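Local structure of dITP/XTP pyrophosphatase (Staphylococcus aureus, 4BNQ) at residues F36-E40 against L51-A56. The protein probably hydrolyses non-canonical purine nucleoside triphosphates such as XTP, dITP and ITP to monophosphate and diphosphate, clearing them from the nucleotide pool. Residues are numbered along the deposited sequence.
With PO4 (phosphate ion), chain C.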
ATOM      1  N   PHE A  36      19.042 -18.425  16.465  1.00 24.91           N
ATOM      2  CA  PHE A  36      17.831 -18.723  15.717  1.00 26.36           C
ATOM      3  C   PHE A  36      18.200 -19.136  14.297  1.00 30.55           C
ATOM      4  O   PHE A  36      18.937 -18.430  13.596  1.00 28.56           O
ATOM      5  CB  PHE A  36      16.966 -17.466  15.634  1.00 23.54           C
ATOM      6  CG  PHE A  36      15.552 -17.725  15.206  1.00 24.02           C
ATOM      7  CD1 PHE A  36      14.738 -18.581  15.933  1.00 24.66           C
ATOM      8  CD2 PHE A  36      15.021 -17.082  14.111  1.00 23.31           C
ATOM      9  CE1 PHE A  36      13.430 -18.803  15.545  1.00 22.12           C
ATOM     10  CE2 PHE A  36      13.713 -17.300  13.724  1.00 21.74           C
ATOM     11  CZ  PHE A  36      12.918 -18.158  14.441  1.00 22.15           C
ATOM     12  N   ASP A  37      17.686 -20.275  13.863  1.00 29.48           N
ATOM     13  CA  ASP A  37      18.038 -20.788  12.546  1.00 33.17           C
ATOM     14  C   ASP A  37      16.924 -21.715  12.067  1.00 31.84           C
ATOM     15  O   ASP A  37      16.936 -22.909  12.360  1.00 35.81           O
ATOM     16  CB  ASP A  37      19.372 -21.545  12.628  1.00 31.92           C
ATOM     17  CG  ASP A  37      19.837 -22.060  11.277  1.00 37.39           C
ATOM     18  OD1 ASP A  37      19.169 -21.762  10.260  1.00 34.20           O
ATOM     19  OD2 ASP A  37      20.891 -22.739  11.222  1.00 39.29           O
ATOM     20  N   VAL A  38      15.955 -21.158  11.358  1.00 29.40           N
ATOM     21  CA  VAL A  38      14.866 -21.954  10.814  1.00 34.66           C
ATOM     22  C   VAL A  38      15.145 -22.297   9.353  1.00 37.13           C
ATOM     23  O   VAL A  38      15.510 -21.429   8.552  1.00 39.64           O
ATOM     24  CB  VAL A  38      13.512 -21.220  10.915  1.00 30.79           C
ATOM     25  CG1 VAL A  38      12.407 -22.072  10.307  1.00 31.60           C
ATOM     26  CG2 VAL A  38      13.188 -20.883  12.358  1.00 25.58           C
ATOM     27  N   GLU A  39      14.976 -23.564   9.003  1.00 41.18           N
ATOM     28  CA  GLU A  39      15.143 -23.983   7.614  1.00 48.58           C
ATOM     29  C   GLU A  39      14.053 -23.416   6.677  1.00 47.68           C
ATOM     30  O   GLU A  39      12.898 -23.856   6.710  1.00 48.82           O
ATOM     31  CB  GLU A  39      15.164 -25.503   7.542  1.00 41.71           C
ATOM     32  CG  GLU A  39      15.782 -26.047   6.266  1.00 63.38           C
ATOM     33  CD  GLU A  39      17.288 -25.808   6.161  1.00 66.13           C
ATOM     34  OE1 GLU A  39      17.941 -25.573   7.206  1.00 61.05           O
ATOM     35  OE2 GLU A  39      17.816 -25.863   5.020  1.00 65.69           O
ATOM     36  N   GLU A  40      14.410 -22.442   5.842  1.00 43.73           N
ATOM     37  CA  GLU A  40      13.433 -21.865   4.913  1.00 49.25           C
ATOM     38  C   GLU A  40      13.186 -22.811   3.733  1.00 49.38           C
ATOM     39  O   GLU A  40      13.801 -22.686   2.673  1.00 49.71           O
ATOM     40  CB  GLU A  40      13.834 -20.444   4.450  1.00 47.13           C
ATOM     41  CG  GLU A  40      13.642 -19.354   5.532  1.00 46.88           C
ATOM     42  CD  GLU A  40      14.180 -17.972   5.141  1.00 53.44           C
ATOM     43  OE1 GLU A  40      13.858 -17.471   4.030  1.00 53.22           O
ATOM     44  OE2 GLU A  40      14.918 -17.372   5.964  1.00 52.94           O
ATOM     45  N   LEU A  51       6.934 -20.168   8.498  1.00 24.15           N
ATOM     46  CA  LEU A  51       7.838 -21.100   9.154  1.00 29.63           C
ATOM     47  C   LEU A  51       8.611 -20.364  10.249  1.00 27.43           C
ATOM     48  O   LEU A  51       8.797 -20.880  11.349  1.00 28.56           O
ATOM     49  CB  LEU A  51       8.795 -21.755   8.134  1.00 28.22           C
ATOM     50  CG  LEU A  51       8.230 -22.782   7.139  1.00 27.26           C
ATOM     51  CD1 LEU A  51       9.214 -23.017   5.991  1.00 27.44           C
ATOM     52  CD2 LEU A  51       7.928 -24.105   7.826  1.00 29.71           C
ATOM     53  N   LYS A  52       9.048 -19.145   9.969  1.00 26.56           N
ATOM     54  CA  LYS A  52       9.830 -18.428  10.973  1.00 25.48           C
ATOM     55  C   LYS A  52       8.990 -17.991  12.167  1.00 26.28           C
ATOM     56  O   LYS A  52       9.397 -18.208  13.308  1.00 23.71           O
ATOM     57  CB  LYS A  52      10.631 -17.271  10.352  1.00 25.69           C
ATOM     58  CG  LYS A  52      11.817 -17.763   9.472  1.00 30.33           C
ATOM     59  CD  LYS A  52      12.554 -16.624   8.751  1.00 27.24           C
ATOM     60  CE  LYS A  52      11.696 -16.011   7.653  1.00 27.64           C
ATOM     61  NZ  LYS A  52      12.490 -15.148   6.739  1.00 26.43           N
ATOM     62  N   SER A  53       7.813 -17.410  11.918  1.00 23.56           N
ATOM     63  CA  SER A  53       6.995 -16.903  13.023  1.00 25.48           C
ATOM     64  C   SER A  53       6.473 -18.033  13.902  1.00 26.17           C
ATOM     65  O   SER A  53       6.504 -17.932  15.133  1.00 25.18           O
ATOM     66  CB  SER A  53       5.827 -16.048  12.523  1.00 24.60           C
ATOM     67  OG  SER A  53       4.982 -16.821  11.706  1.00 24.01           O
ATOM     68  N   GLU A  54       6.002 -19.111  13.279  1.00 27.73           N
ATOM     69  CA  GLU A  54       5.500 -20.250  14.046  1.00 29.29           C
ATOM     70  C   GLU A  54       6.596 -20.894  14.891  1.00 28.72           C
ATOM     71  O   GLU A  54       6.365 -21.271  16.047  1.00 28.78           O
ATOM     72  CB  GLU A  54       4.785 -21.255  13.134  1.00 27.30           C
ATOM     73  CG  GLU A  54       3.456 -20.692  12.675  1.00 27.76           C
ATOM     74  CD  GLU A  54       2.601 -21.665  11.883  1.00 32.60           C
ATOM     75  OE1 GLU A  54       3.098 -22.753  11.496  1.00 31.36           O
ATOM     76  OE2 GLU A  54       1.425 -21.316  11.620  1.00 31.54           O
ATOM     77  N   ALA A  55       7.801 -20.972  14.341  1.00 26.86           N
ATOM     78  CA  ALA A  55       8.897 -21.593  15.080  1.00 30.23           C
ATOM     79  C   ALA A  55       9.282 -20.776  16.318  1.00 28.78           C
ATOM     80  O   ALA A  55       9.489 -21.341  17.396  1.00 27.57           O
ATOM     81  CB  ALA A  55      10.106 -21.830  14.175  1.00 27.45           C
ATOM     82  N   ALA A  56       9.356 -19.452  16.175  1.00 27.51           N
ATOM     83  CA  ALA A  56       9.703 -18.592  17.308  1.00 24.74           C
ATOM     84  C   ALA A  56       8.600 -18.646  18.350  1.00 25.80           C
ATOM     85  O   ALA A  56       8.861 -18.712  19.553  1.00 26.13           O
ATOM     86  CB  ALA A  56       9.919 -17.171  16.858  1.00 24.19           C
TER
HETATM   87  P   PO4 C 800      15.399 -13.413   7.940  1.00 32.85           P
HETATM   88  O1  PO4 C 800      14.259 -12.445   8.266  1.00 29.65           O
HETATM   89  O2  PO4 C 800      16.345 -12.765   6.957  1.00 35.86           O
HETATM   90  O3  PO4 C 800      14.811 -14.659   7.304  1.00 37.39           O
HETATM   91  O4  PO4 C 800      16.139 -13.790   9.192  1.00 29.01           O
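Start at L51, on helix 45-60, where the loop 36-40 passes over the helix surface. L51 CD1 lies 3.8 Å from E39 O, and L51 CB 4.2 Å from V38 CG1. Next comes K52, whose aliphatic part runs beside V38 (K52 CG to V38 CB, 4.1 Å) and carries the amino group to the charged end of the contact. There K52 NZ forms a salt bridge with E40 OE2 at 3.4 Å, whose hydrogen bond is weak, and a very short hydrogen bond of 2.4 Å to O3 of the phosphate. D68 gives the same lysine a second carboxylate partner. S53 points away from the loop, and its OG hydrogen-bonds with the hydroxyls of S120 and S122 on strand 112-123. A55 CB lies 3.7 Å from V38 CG2, the closest apolar side-chain contact here, while A56 CB sits 4.0 Å from F36 CZ, the ring tip that also meets K52 O edge-on. The phosphate, probably from the crystallisation liquor, is also held by S8, N9 and K13, all predicted substrate-binding residues. E39, its side chain directed away from the helix, and D68 are predicted magnesium ligands. The K52, E40 and D68 cluster beside a bound phosphate is consistent with the triphosphate and metal site of a Ham1-family pyrophosphatase.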